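Long-range contacts in teichoic acid biosynthesis protein F (PDB 3L7I), which probably takes part in teichoic acid biosynthesis and, in the part modelled here, has two parallel-sheet domains of the GT-B type: residues Asp367-Ile372 against Val422-Thr427; Ile440-Gly445 against Tyr481-Asn486; Arg503-Gly508 against Gln708-Leu713. All blocks are in the same frame, centred on the assembly; numbering follows the deposited sequence.

Contact 1 (Asp367-Ile372 against Val422-Thr427); sequences DSPKYI and VSNART
Asn424 holds CG in the crowded position between its backbone N and carbonyl carbon (chi1 67°), which turns the amide toward Asp367. Val422 has CG1 anti to the backbone N (chi1 167°). Ile372 has CG1 anti to the carbonyl carbon and its chain extended to CD1, so these two branches meet tip to tip. The polar part of the contact is small. Asn424 ND2 gives a weak hydrogen bond to Asp367 OD1 at 3.3 Å, with the carboxylate and amide planes 45° apart. Asp367 OD1 also takes the backbone N-H of Ser368 at 2.9 Å, met from above the carboxylate plane. The other oxygen, OD2, forms a salt bridge with Arg511. The stronger partner of the Asn424 amide is the backbone N of Phe360, which meets its OD1. Next to this, the Pro369 ring crosses Asn424 at about a right angle, with Pro369 CD 3.8 Å from Asn424 CB. Further along the helix, Val422 CG1 lies 4.1 Å from both Pro369 CB and Ile372 CD1. Ile710 and Ile714 of helix 706-721 adjoin this patch. Helix 367-379, near its N-terminal end, thus packs against the C-terminal end of parallel strand 418-423, as in the Rossmann-like domains of GT-B proteins. Asp367 gathers two N-H groups and an arginine, which would probably favour its charged form. Its bond to Asn424 is weak, so most of the join probably comes from packing around Pro369 and Val422.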
ATOM      1  N   ASP A 367     -15.268  33.581  29.754  1.00 56.46           N
ATOM      2  CA  ASP A 367     -16.213  32.702  30.435  1.00 55.92           C
ATOM      3  C   ASP A 367     -15.627  31.984  31.629  1.00 56.28           C
ATOM      4  O   ASP A 367     -14.631  32.398  32.194  1.00 58.17           O
ATOM      5  CB  ASP A 367     -16.856  31.691  29.478  1.00 54.96           C
ATOM      6  CG  ASP A 367     -18.298  31.341  29.885  1.00 54.62           C
ATOM      7  OD1 ASP A 367     -18.536  30.192  30.357  1.00 54.33           O
ATOM      8  OD2 ASP A 367     -19.188  32.230  29.762  1.00 54.79           O
ATOM      9  N   SER A 368     -16.272  30.895  32.001  1.00 55.79           N
ATOM     10  CA  SER A 368     -15.928  30.167  33.198  1.00 56.26           C
ATOM     11  C   SER A 368     -14.521  29.568  33.186  1.00 56.59           C
ATOM     12  O   SER A 368     -13.878  29.493  34.231  1.00 57.50           O
ATOM     13  CB  SER A 368     -16.975  29.090  33.460  1.00 55.75           C
ATOM     14  OG  SER A 368     -18.032  29.621  34.221  1.00 56.07           O
ATOM     15  N   PRO A 369     -14.037  29.114  32.019  1.00 56.00           N
ATOM     16  CA  PRO A 369     -12.628  28.700  32.003  1.00 56.51           C
ATOM     17  C   PRO A 369     -11.682  29.847  32.398  1.00 57.65           C
ATOM     18  O   PRO A 369     -10.664  29.611  33.079  1.00 58.58           O
ATOM     19  CB  PRO A 369     -12.401  28.301  30.548  1.00 55.75           C
ATOM     20  CG  PRO A 369     -13.740  27.826  30.110  1.00 54.82           C
ATOM     21  CD  PRO A 369     -14.731  28.748  30.777  1.00 55.01           C
ATOM     22  N   LYS A 370     -12.017  31.067  31.972  1.00 57.73           N
ATOM     23  CA  LYS A 370     -11.167  32.205  32.247  1.00 58.93           C
ATOM     24  C   LYS A 370     -10.985  32.365  33.764  1.00 60.03           C
ATOM     25  O   LYS A 370      -9.848  32.490  34.253  1.00 61.22           O
ATOM     26  CB  LYS A 370     -11.715  33.480  31.589  1.00 58.93           C
ATOM     27  CG  LYS A 370     -11.296  34.804  32.293  1.00 60.33           C
ATOM     28  CD  LYS A 370     -11.564  36.033  31.421  1.00 60.53           C
ATOM     29  CE  LYS A 370     -11.715  37.324  32.239  1.00 61.72           C
ATOM     30  NZ  LYS A 370     -11.592  38.562  31.385  1.00 62.35           N
ATOM     31  N   TYR A 371     -12.099  32.325  34.500  1.00 59.77           N
ATOM     32  CA  TYR A 371     -12.070  32.509  35.950  1.00 60.90           C
ATOM     33  C   TYR A 371     -11.455  31.332  36.712  1.00 61.38           C
ATOM     34  O   TYR A 371     -10.786  31.533  37.727  1.00 62.80           O
ATOM     35  CB  TYR A 371     -13.462  32.857  36.479  1.00 60.62           C
ATOM     36  CG  TYR A 371     -13.896  34.230  36.030  1.00 60.71           C
ATOM     37  CD1 TYR A 371     -14.475  34.420  34.783  1.00 59.66           C
ATOM     38  CD2 TYR A 371     -13.696  35.346  36.839  1.00 62.02           C
ATOM     39  CE1 TYR A 371     -14.854  35.672  34.359  1.00 59.91           C
ATOM     40  CE2 TYR A 371     -14.071  36.599  36.425  1.00 62.23           C
ATOM     41  CZ  TYR A 371     -14.647  36.758  35.182  1.00 61.17           C
ATOM     42  OH  TYR A 371     -15.024  38.010  34.761  1.00 61.53           O
ATOM     43  N   ILE A 372     -11.670  30.112  36.227  1.00 60.38           N
ATOM     44  CA  ILE A 372     -11.025  28.962  36.833  1.00 60.91           C
ATOM     45  C   ILE A 372      -9.524  29.207  36.740  1.00 61.97           C
ATOM     46  O   ILE A 372      -8.798  29.037  37.722  1.00 63.36           O
ATOM     47  CB  ILE A 372     -11.448  27.616  36.161  1.00 59.69           C
ATOM     48  CG1 ILE A 372     -12.926  27.325  36.447  1.00 59.02           C
ATOM     49  CG2 ILE A 372     -10.581  26.451  36.643  1.00 60.37           C
ATOM     50  CD1 ILE A 372     -13.488  26.118  35.681  1.00 57.90           C
ATOM     51  N   VAL A 422     -10.126  21.684  30.751  1.00 55.68           N
ATOM     52  CA  VAL A 422     -11.124  22.615  31.244  1.00 55.54           C
ATOM     53  C   VAL A 422     -11.767  23.331  30.079  1.00 54.69           C
ATOM     54  O   VAL A 422     -11.080  23.998  29.281  1.00 54.72           O
ATOM     55  CB  VAL A 422     -10.485  23.647  32.114  1.00 56.52           C
ATOM     56  CG1 VAL A 422     -11.447  24.748  32.347  1.00 56.32           C
ATOM     57  CG2 VAL A 422     -10.070  23.007  33.419  1.00 57.57           C
ATOM     58  N   SER A 423     -13.082  23.164  29.946  1.00 54.08           N
ATOM     59  CA  SER A 423     -13.829  23.971  28.986  1.00 53.50           C
ATOM     60  C   SER A 423     -15.348  24.086  29.198  1.00 53.18           C
ATOM     61  O   SER A 423     -15.953  23.401  30.034  1.00 53.34           O
ATOM     62  CB  SER A 423     -13.482  23.574  27.536  1.00 53.03           C
ATOM     63  OG  SER A 423     -14.104  22.368  27.137  1.00 52.61           O
ATOM     64  N   ASN A 424     -15.936  24.977  28.407  1.00 52.89           N
ATOM     65  CA  ASN A 424     -17.319  25.373  28.545  1.00 52.77           C
ATOM     66  C   ASN A 424     -18.102  25.077  27.266  1.00 52.31           C
ATOM     67  O   ASN A 424     -19.179  25.645  27.034  1.00 52.31           O
ATOM     68  CB  ASN A 424     -17.379  26.861  28.811  1.00 53.11           C
ATOM     69  CG  ASN A 424     -16.923  27.655  27.619  1.00 53.04           C
ATOM     70  OD1 ASN A 424     -16.226  27.133  26.758  1.00 52.85           O
ATOM     71  ND2 ASN A 424     -17.327  28.915  27.547  1.00 53.32           N
ATOM     72  N   ALA A 425     -17.574  24.193  26.425  1.00 52.06           N
ATOM     73  CA  ALA A 425     -18.308  23.808  25.225  1.00 51.81           C
ATOM     74  C   ALA A 425     -17.788  22.474  24.780  1.00 51.67           C
ATOM     75  O   ALA A 425     -16.777  22.005  25.293  1.00 51.75           O
ATOM     76  CB  ALA A 425     -18.142  24.832  24.143  1.00 51.86           C
ATOM     77  N   ARG A 426     -18.480  21.852  23.841  1.00 51.59           N
ATOM     78  CA  ARG A 426     -18.092  20.525  23.385  1.00 51.56           C
ATOM     79  C   ARG A 426     -16.703  20.599  22.815  1.00 51.50           C
ATOM     80  O   ARG A 426     -16.417  21.534  22.085  1.00 51.53           O
ATOM     81  CB  ARG A 426     -19.057  20.030  22.316  1.00 51.67           C
ATOM     82  CG  ARG A 426     -20.420  19.789  22.859  1.00 51.91           C
ATOM     83  CD  ARG A 426     -21.383  19.666  21.739  1.00 52.23           C
ATOM     84  NE  ARG A 426     -21.065  18.481  20.985  1.00 52.36           N
ATOM     85  CZ  ARG A 426     -21.685  18.128  19.877  1.00 52.79           C
ATOM     86  NH1 ARG A 426     -22.655  18.902  19.421  1.00 53.15           N
ATOM     87  NH2 ARG A 426     -21.321  17.009  19.244  1.00 52.98           N
ATOM     88  N   THR A 427     -15.831  19.649  23.157  1.00 51.56           N
ATOM     89  CA  THR A 427     -14.533  19.600  22.493  1.00 51.63           C
ATOM     90  C   THR A 427     -14.526  18.432  21.515  1.00 51.64           C
ATOM     91  O   THR A 427     -15.186  17.431  21.757  1.00 51.68           O
ATOM     92  CB  THR A 427     -13.291  19.599  23.473  1.00 51.91           C
ATOM     93  OG1 THR A 427     -13.093  18.302  24.017  1.00 52.07           O
ATOM     94  CG2 THR A 427     -13.431  20.618  24.613  1.00 52.07           C
TER

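Contact 2 (Ile440-Gly445 against Tyr481-Asn486); sequences IQTWHG and YLISPN
Gln441 O is gripped twice from strand 481-484, by one hydrogen bond from Ile483 N at 2.8 Å and by a CA-H...O contact from Leu482 CA at 3.2 Å. The hydrogen bond runs nearly along the C=O axis. Gln441 N in turn reaches Tyr481 O at 2.7 Å, from above that carbonyl plane. The Gln441 side chain is bent at chi2 (55°), which curls OE1 back to the N-H of Trp443 at 2.8 Å. That donor lies in the amide plane, on a lone pair. The other end, NE2, bonds Ala425 O, so the amide ties two loops at the strand ends. Between neighbouring strands the side chains lie side by side. Ile440 CG1 sits at the edge of the Tyr481 ring, 3.9 Å from Tyr481 CD2. Gln441 CG lies 3.6 Å from Leu482 CD1, on the other face of the sheet. Past the last bridge, Ile483 CD1 touches Thr442 CB and CG2. Helix 706-721 packs on the face that carries Ile440 and Tyr481, and Phe493 of helix 487-496 meets Leu482 on the other. Strands 438-441 and 481-484 are joined through helix 465-476 in a beta-alpha-beta crossover, the repeating unit of the Rossmann-like domains of GT-B proteins.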
ATOM      1  N   ILE A 440     -13.093  18.369  32.676  1.00 55.79           N
ATOM      2  CA  ILE A 440     -14.065  19.167  33.422  1.00 55.89           C
ATOM      3  C   ILE A 440     -14.894  20.042  32.488  1.00 54.94           C
ATOM      4  O   ILE A 440     -14.350  20.881  31.778  1.00 54.59           O
ATOM      5  CB  ILE A 440     -13.375  20.039  34.501  1.00 56.82           C
ATOM      6  CG1 ILE A 440     -12.689  19.152  35.536  1.00 58.02           C
ATOM      7  CG2 ILE A 440     -14.376  20.897  35.218  1.00 56.96           C
ATOM      8  CD1 ILE A 440     -12.087  19.935  36.664  1.00 59.19           C
ATOM      9  N   GLN A 441     -16.206  19.822  32.484  1.00 54.69           N
ATOM     10  CA  GLN A 441     -17.134  20.553  31.622  1.00 53.98           C
ATOM     11  C   GLN A 441     -17.921  21.564  32.431  1.00 54.26           C
ATOM     12  O   GLN A 441     -18.593  21.213  33.413  1.00 54.82           O
ATOM     13  CB  GLN A 441     -18.121  19.592  30.956  1.00 53.68           C
ATOM     14  CG  GLN A 441     -19.117  20.267  30.032  1.00 53.16           C
ATOM     15  CD  GLN A 441     -18.452  21.114  28.939  1.00 52.64           C
ATOM     16  OE1 GLN A 441     -18.622  22.324  28.910  1.00 52.59           O
ATOM     17  NE2 GLN A 441     -17.700  20.479  28.045  1.00 52.40           N
ATOM     18  N   THR A 442     -17.852  22.826  32.032  1.00 53.99           N
ATOM     19  CA  THR A 442     -18.479  23.851  32.836  1.00 54.37           C
ATOM     20  C   THR A 442     -19.813  24.144  32.234  1.00 53.97           C
ATOM     21  O   THR A 442     -20.702  24.674  32.898  1.00 54.31           O
ATOM     22  CB  THR A 442     -17.652  25.104  32.802  1.00 54.53           C
ATOM     23  OG1 THR A 442     -17.679  25.638  31.474  1.00 53.90           O
ATOM     24  CG2 THR A 442     -16.218  24.776  33.150  1.00 55.00           C
ATOM     25  N   TRP A 443     -19.942  23.761  30.963  1.00 53.37           N
ATOM     26  CA  TRP A 443     -21.001  24.251  30.062  1.00 53.07           C
ATOM     27  C   TRP A 443     -21.123  25.777  30.170  1.00 53.21           C
ATOM     28  O   TRP A 443     -20.278  26.424  30.781  1.00 53.48           O
ATOM     29  CB  TRP A 443     -22.348  23.534  30.285  1.00 53.31           C
ATOM     30  CG  TRP A 443     -23.280  23.653  29.108  1.00 53.11           C
ATOM     31  CD1 TRP A 443     -24.492  24.252  29.089  1.00 53.41           C
ATOM     32  CD2 TRP A 443     -23.045  23.177  27.776  1.00 52.76           C
ATOM     33  NE1 TRP A 443     -25.036  24.177  27.832  1.00 53.32           N
ATOM     34  CE2 TRP A 443     -24.167  23.528  27.007  1.00 52.93           C
ATOM     35  CE3 TRP A 443     -21.991  22.490  27.160  1.00 52.43           C
ATOM     36  CZ2 TRP A 443     -24.272  23.218  25.661  1.00 52.84           C
ATOM     37  CZ3 TRP A 443     -22.100  22.179  25.812  1.00 52.26           C
ATOM     38  CH2 TRP A 443     -23.236  22.540  25.081  1.00 52.50           C
ATOM     39  N   HIS A 444     -22.146  26.364  29.580  1.00 53.17           N
ATOM     40  CA  HIS A 444     -22.192  27.814  29.521  1.00 53.36           C
ATOM     41  C   HIS A 444     -23.597  28.362  29.743  1.00 53.70           C
ATOM     42  O   HIS A 444     -24.054  29.224  28.992  1.00 53.78           O
ATOM     43  CB  HIS A 444     -21.688  28.279  28.155  1.00 53.09           C
ATOM     44  CG  HIS A 444     -22.329  27.547  27.027  1.00 52.84           C
ATOM     45  ND1 HIS A 444     -21.693  26.545  26.338  1.00 52.51           N
ATOM     46  CD2 HIS A 444     -23.582  27.618  26.524  1.00 53.04           C
ATOM     47  CE1 HIS A 444     -22.511  26.052  25.421  1.00 52.51           C
ATOM     48  NE2 HIS A 444     -23.663  26.681  25.520  1.00 52.86           N
ATOM     49  N   GLY A 445     -24.305  27.869  30.745  1.00 54.04           N
ATOM     50  CA  GLY A 445     -25.549  28.528  31.093  1.00 54.52           C
ATOM     51  C   GLY A 445     -26.785  27.695  31.337  1.00 54.87           C
ATOM     52  O   GLY A 445     -26.962  26.640  30.738  1.00 54.69           O
ATOM     53  N   TYR A 481     -16.493  15.608  34.924  1.00 62.82           N
ATOM     54  CA  TYR A 481     -17.219  16.547  35.775  1.00 63.01           C
ATOM     55  C   TYR A 481     -18.049  17.494  34.908  1.00 61.27           C
ATOM     56  O   TYR A 481     -17.608  17.902  33.838  1.00 59.93           O
ATOM     57  CB  TYR A 481     -16.242  17.342  36.629  1.00 63.72           C
ATOM     58  CG  TYR A 481     -15.581  16.520  37.719  1.00 65.92           C
ATOM     59  CD1 TYR A 481     -16.342  15.846  38.677  1.00 67.64           C
ATOM     60  CD2 TYR A 481     -14.196  16.426  37.807  1.00 66.53           C
ATOM     61  CE1 TYR A 481     -15.736  15.105  39.686  1.00 69.94           C
ATOM     62  CE2 TYR A 481     -13.593  15.690  38.804  1.00 68.76           C
ATOM     63  CZ  TYR A 481     -14.362  15.033  39.741  1.00 70.48           C
ATOM     64  OH  TYR A 481     -13.740  14.301  40.729  1.00 72.96           O
ATOM     65  N   LEU A 482     -19.257  17.812  35.364  1.00 61.53           N
ATOM     66  CA  LEU A 482     -20.136  18.771  34.717  1.00 60.24           C
ATOM     67  C   LEU A 482     -20.673  19.755  35.755  1.00 60.93           C
ATOM     68  O   LEU A 482     -21.219  19.356  36.796  1.00 62.52           O
ATOM     69  CB  LEU A 482     -21.300  18.058  34.052  1.00 60.07           C
ATOM     70  CG  LEU A 482     -22.335  19.006  33.475  1.00 59.10           C
ATOM     71  CD1 LEU A 482     -21.643  20.010  32.601  1.00 57.64           C
ATOM     72  CD2 LEU A 482     -23.337  18.237  32.691  1.00 59.08           C
ATOM     73  N   ILE A 483     -20.526  21.047  35.480  1.00 59.95           N
ATOM     74  CA  ILE A 483     -20.946  22.063  36.438  1.00 60.72           C
ATOM     75  C   ILE A 483     -22.438  22.334  36.331  1.00 60.71           C
ATOM     76  O   ILE A 483     -22.999  22.342  35.225  1.00 59.50           O
ATOM     77  CB  ILE A 483     -20.166  23.349  36.244  1.00 59.96           C
ATOM     78  CG1 ILE A 483     -18.704  23.131  36.636  1.00 60.54           C
ATOM     79  CG2 ILE A 483     -20.759  24.466  37.071  1.00 60.73           C
ATOM     80  CD1 ILE A 483     -17.935  24.410  36.855  1.00 60.52           C
ATOM     81  N   SER A 484     -23.091  22.547  37.469  1.00 62.30           N
ATOM     82  CA  SER A 484     -24.501  22.926  37.447  1.00 62.56           C
ATOM     83  C   SER A 484     -24.780  24.184  38.264  1.00 63.41           C
ATOM     84  O   SER A 484     -24.256  24.342  39.379  1.00 64.89           O
ATOM     85  CB  SER A 484     -25.387  21.783  37.941  1.00 64.08           C
ATOM     86  OG  SER A 484     -26.759  22.077  37.739  1.00 64.31           O
ATOM     87  N   PRO A 485     -25.609  25.085  37.708  1.00 62.68           N
ATOM     88  CA  PRO A 485     -26.023  26.360  38.308  1.00 63.46           C
ATOM     89  C   PRO A 485     -27.192  26.221  39.296  1.00 65.59           C
ATOM     90  O   PRO A 485     -27.327  27.062  40.193  1.00 66.98           O
ATOM     91  CB  PRO A 485     -26.474  27.196  37.101  1.00 61.82           C
ATOM     92  CG  PRO A 485     -26.077  26.441  35.907  1.00 60.22           C
ATOM     93  CD  PRO A 485     -26.014  25.000  36.304  1.00 61.00           C
ATOM     94  N   ASN A 486     -28.017  25.187  39.132  1.00 66.04           N
ATOM     95  CA  ASN A 486     -29.235  25.016  39.934  1.00 68.19           C
ATOM     96  C   ASN A 486     -29.851  23.623  39.776  1.00 68.82           C
ATOM     97  O   ASN A 486     -29.503  22.889  38.860  1.00 67.37           O
ATOM     98  CB  ASN A 486     -30.267  26.095  39.576  1.00 68.08           C
ATOM     99  CG  ASN A 486     -30.184  26.516  38.119  1.00 65.66           C
ATOM    100  OD1 ASN A 486     -30.604  25.789  37.215  1.00 64.86           O
ATOM    101  ND2 ASN A 486     -29.625  27.695  37.882  1.00 64.72           N
TER

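Contact 3 (Arg503-Gly508 against Gln708-Leu713); sequences RILEIG and QYIGDL
The ring of Tyr709 carries Ile507 CG2 over the centre of one face and Leu505 CD1 at its edge. Ile507 CG2 stands 4.2 Å from the centroid of the Tyr709 ring and 11° off the normal, which makes it a CH-pi contact. Ile507 CD1 adds a second touch, 3.7 Å from Tyr709 CD2. At the edge, Leu505 CD1 comes within 3.8 Å of Tyr709 CE2. Torsions set this up. Tyr709 has CG anti to its backbone N, which sends the ring out from the helix. Ile507 holds CG1 in the crowded position (chi1 55°) and is extended beyond it, which puts CD1 near Tyr709 CB and CD2 while CG2 lies over the ring. The two side chains cross at about a right angle. Deeper in, Ile710 CD1 meets Leu505 CD1 at 3.9 Å and Ile507 CD1 at 4.1 Å. Leu713 CD2 makes a looser approach to Leu505 CD1. Strand 504-506 runs at 138° to the short helix segment 708-713, and their axes come within 11.3 Å. The strand is the outermost of its sheet within the chain, paired with strand 481-484. Ile710 continues inward to Ile483, Ile440 and Ile372. Helix 706-721 thus returns to pack on the domain formed earlier in sequence, a known feature of GT-B folds. No hydrogen bond crosses between the segments. The join relies on methyl groups against one another and against an aromatic ring, so the fit of shapes and the removal of apolar surface from water probably hold it.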
ATOM      1  N   ARG A 503     -21.897  12.882  38.660  1.00 74.76           N
ATOM      2  CA  ARG A 503     -20.849  13.609  37.946  1.00 72.74           C
ATOM      3  C   ARG A 503     -21.083  15.122  37.903  1.00 70.48           C
ATOM      4  O   ARG A 503     -20.230  15.882  37.459  1.00 69.15           O
ATOM      5  CB  ARG A 503     -20.700  13.063  36.526  1.00 72.36           C
ATOM      6  CG  ARG A 503     -19.594  12.067  36.364  1.00 74.30           C
ATOM      7  CD  ARG A 503     -19.870  11.170  35.200  1.00 75.34           C
ATOM      8  NE  ARG A 503     -18.637  10.599  34.672  1.00 76.86           N
ATOM      9  CZ  ARG A 503     -18.524   9.353  34.203  1.00 79.64           C
ATOM     10  NH1 ARG A 503     -19.578   8.530  34.229  1.00 81.21           N
ATOM     11  NH2 ARG A 503     -17.353   8.922  33.724  1.00 81.46           N
ATOM     12  N   ILE A 504     -22.249  15.546  38.366  1.00 67.50           N
ATOM     13  CA  ILE A 504     -22.617  16.946  38.370  1.00 66.55           C
ATOM     14  C   ILE A 504     -22.138  17.650  39.638  1.00 67.96           C
ATOM     15  O   ILE A 504     -22.349  17.155  40.753  1.00 70.25           O
ATOM     16  CB  ILE A 504     -24.123  17.071  38.253  1.00 66.75           C
ATOM     17  CG1 ILE A 504     -24.553  16.616  36.857  1.00 65.24           C
ATOM     18  CG2 ILE A 504     -24.557  18.498  38.529  1.00 66.38           C
ATOM     19  CD1 ILE A 504     -26.003  16.205  36.755  1.00 66.05           C
ATOM     20  N   LEU A 505     -21.477  18.793  39.477  1.00 66.84           N
ATOM     21  CA  LEU A 505     -21.124  19.623  40.628  1.00 68.25           C
ATOM     22  C   LEU A 505     -22.038  20.839  40.662  1.00 67.82           C
ATOM     23  O   LEU A 505     -21.855  21.781  39.879  1.00 66.02           O
ATOM     24  CB  LEU A 505     -19.683  20.095  40.527  1.00 67.69           C
ATOM     25  CG  LEU A 505     -18.609  19.065  40.228  1.00 67.75           C
ATOM     26  CD1 LEU A 505     -17.256  19.737  40.154  1.00 67.38           C
ATOM     27  CD2 LEU A 505     -18.638  18.035  41.315  1.00 70.29           C
ATOM     28  N   GLU A 506     -23.036  20.819  41.541  1.00 69.65           N
ATOM     29  CA  GLU A 506     -23.958  21.941  41.658  1.00 69.62           C
ATOM     30  C   GLU A 506     -23.302  23.018  42.458  1.00 70.50           C
ATOM     31  O   GLU A 506     -23.437  23.045  43.666  1.00 72.95           O
ATOM     32  CB  GLU A 506     -25.200  21.517  42.408  1.00 71.72           C
ATOM     33  CG  GLU A 506     -26.425  21.383  41.555  1.00 70.74           C
ATOM     34  CD  GLU A 506     -27.691  21.599  42.360  1.00 72.88           C
ATOM     35  OE1 GLU A 506     -27.619  22.180  43.476  1.00 74.81           O
ATOM     36  OE2 GLU A 506     -28.755  21.174  41.873  1.00 72.84           O
ATOM     37  N   ILE A 507     -22.587  23.918  41.808  1.00 68.76           N
ATOM     38  CA  ILE A 507     -21.809  24.885  42.567  1.00 69.77           C
ATOM     39  C   ILE A 507     -21.939  26.296  42.035  1.00 68.45           C
ATOM     40  O   ILE A 507     -21.568  27.236  42.718  1.00 69.55           O
ATOM     41  CB  ILE A 507     -20.326  24.509  42.591  1.00 69.74           C
ATOM     42  CG1 ILE A 507     -19.799  24.344  41.154  1.00 67.09           C
ATOM     43  CG2 ILE A 507     -20.106  23.249  43.423  1.00 71.78           C
ATOM     44  CD1 ILE A 507     -18.296  24.139  41.087  1.00 67.07           C
ATOM     45  N   GLY A 508     -22.465  26.433  40.814  1.00 66.31           N
ATOM     46  CA  GLY A 508     -22.660  27.733  40.191  1.00 65.11           C
ATOM     47  C   GLY A 508     -21.538  28.011  39.218  1.00 63.32           C
ATOM     48  O   GLY A 508     -20.516  27.332  39.228  1.00 63.31           O
ATOM     49  N   GLN A 708     -12.924  28.788  42.809  1.00 67.56           N
ATOM     50  CA  GLN A 708     -12.223  28.156  43.908  1.00 69.72           C
ATOM     51  C   GLN A 708     -12.493  26.653  43.957  1.00 70.54           C
ATOM     52  O   GLN A 708     -11.560  25.855  44.004  1.00 70.56           O
ATOM     53  CB  GLN A 708     -12.650  28.794  45.208  1.00 72.43           C
ATOM     54  CG  GLN A 708     -12.158  28.074  46.419  1.00 75.14           C
ATOM     55  CD  GLN A 708     -12.236  28.957  47.638  1.00 77.60           C
ATOM     56  OE1 GLN A 708     -12.195  28.481  48.776  1.00 80.42           O
ATOM     57  NE2 GLN A 708     -12.355  30.263  47.407  1.00 76.66           N
ATOM     58  N   TYR A 709     -13.767  26.266  43.938  1.00 71.30           N
ATOM     59  CA  TYR A 709     -14.126  24.849  43.915  1.00 72.10           C
ATOM     60  C   TYR A 709     -13.428  24.072  42.786  1.00 69.75           C
ATOM     61  O   TYR A 709     -12.786  23.047  43.050  1.00 70.50           O
ATOM     62  CB  TYR A 709     -15.641  24.628  43.851  1.00 72.97           C
ATOM     63  CG  TYR A 709     -16.022  23.223  44.258  1.00 74.83           C
ATOM     64  CD1 TYR A 709     -16.279  22.907  45.587  1.00 78.08           C
ATOM     65  CD2 TYR A 709     -16.096  22.205  43.318  1.00 73.47           C
ATOM     66  CE1 TYR A 709     -16.619  21.622  45.963  1.00 79.93           C
ATOM     67  CE2 TYR A 709     -16.432  20.907  43.689  1.00 75.27           C
ATOM     68  CZ  TYR A 709     -16.692  20.616  45.011  1.00 78.50           C
ATOM     69  OH  TYR A 709     -17.016  19.317  45.374  1.00 80.43           O
ATOM     70  N   ILE A 710     -13.542  24.544  41.540  1.00 67.07           N
ATOM     71  CA  ILE A 710     -12.830  23.881  40.454  1.00 64.91           C
ATOM     72  C   ILE A 710     -11.307  23.921  40.639  1.00 64.53           C
ATOM     73  O   ILE A 710     -10.654  22.881  40.611  1.00 64.71           O
ATOM     74  CB  ILE A 710     -13.220  24.405  39.062  1.00 62.25           C
ATOM     75  CG1 ILE A 710     -14.706  24.171  38.828  1.00 62.75           C
ATOM     76  CG2 ILE A 710     -12.424  23.673  37.991  1.00 60.25           C
ATOM     77  CD1 ILE A 710     -15.093  22.708  38.967  1.00 63.97           C
ATOM     78  N   GLY A 711     -10.737  25.104  40.837  1.00 64.14           N
ATOM     79  CA  GLY A 711      -9.302  25.203  41.017  1.00 63.93           C
ATOM     80  C   GLY A 711      -8.755  24.279  42.107  1.00 66.31           C
ATOM     81  O   GLY A 711      -7.691  23.677  41.947  1.00 65.96           O
ATOM     82  N   ASP A 712      -9.464  24.173  43.228  1.00 68.89           N
ATOM     83  CA  ASP A 712      -9.006  23.315  44.318  1.00 71.47           C
ATOM     84  C   ASP A 712      -9.239  21.854  43.956  1.00 71.54           C
ATOM     85  O   ASP A 712      -8.490  20.973  44.390  1.00 72.73           O
ATOM     86  CB  ASP A 712      -9.710  23.647  45.646  1.00 74.45           C
ATOM     87  CG  ASP A 712      -9.286  25.001  46.231  1.00 74.95           C
ATOM     88  OD1 ASP A 712      -8.316  25.610  45.715  1.00 73.23           O
ATOM     89  OD2 ASP A 712      -9.932  25.458  47.209  1.00 77.18           O
ATOM     90  N   LEU A 713     -10.281  21.584  43.166  1.00 70.41           N
ATOM     91  CA  LEU A 713     -10.561  20.202  42.767  1.00 70.49           C
ATOM     92  C   LEU A 713      -9.411  19.690  41.927  1.00 68.61           C
ATOM     93  O   LEU A 713      -8.958  18.565  42.119  1.00 69.54           O
ATOM     94  CB  LEU A 713     -11.867  20.071  41.982  1.00 69.54           C
ATOM     95  CG  LEU A 713     -12.146  18.645  41.512  1.00 69.63           C
ATOM     96  CD1 LEU A 713     -12.620  17.807  42.663  1.00 72.82           C
ATOM     97  CD2 LEU A 713     -13.174  18.646  40.427  1.00 68.02           C
TER

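The three contacts follow one another along the chain, and all reach the seven-stranded parallel sheet. Contact 1 involves strand 418-423, contact 2 pairs strands 438-441 and 481-484, and contact 3 adds strand 504-506, so the four strands are consecutive across the sheet. The centres of contacts 1 and 2 lie about 9 Å apart, as do those of contacts 2 and 3; contacts 1 and 3 are about 12 Å apart. Helix 706-721 links the set, since Ile710 touches residues of every contact. This helix spans one face of the sheet across the strands of the three contacts, so they form one continuous part of the domain's interior.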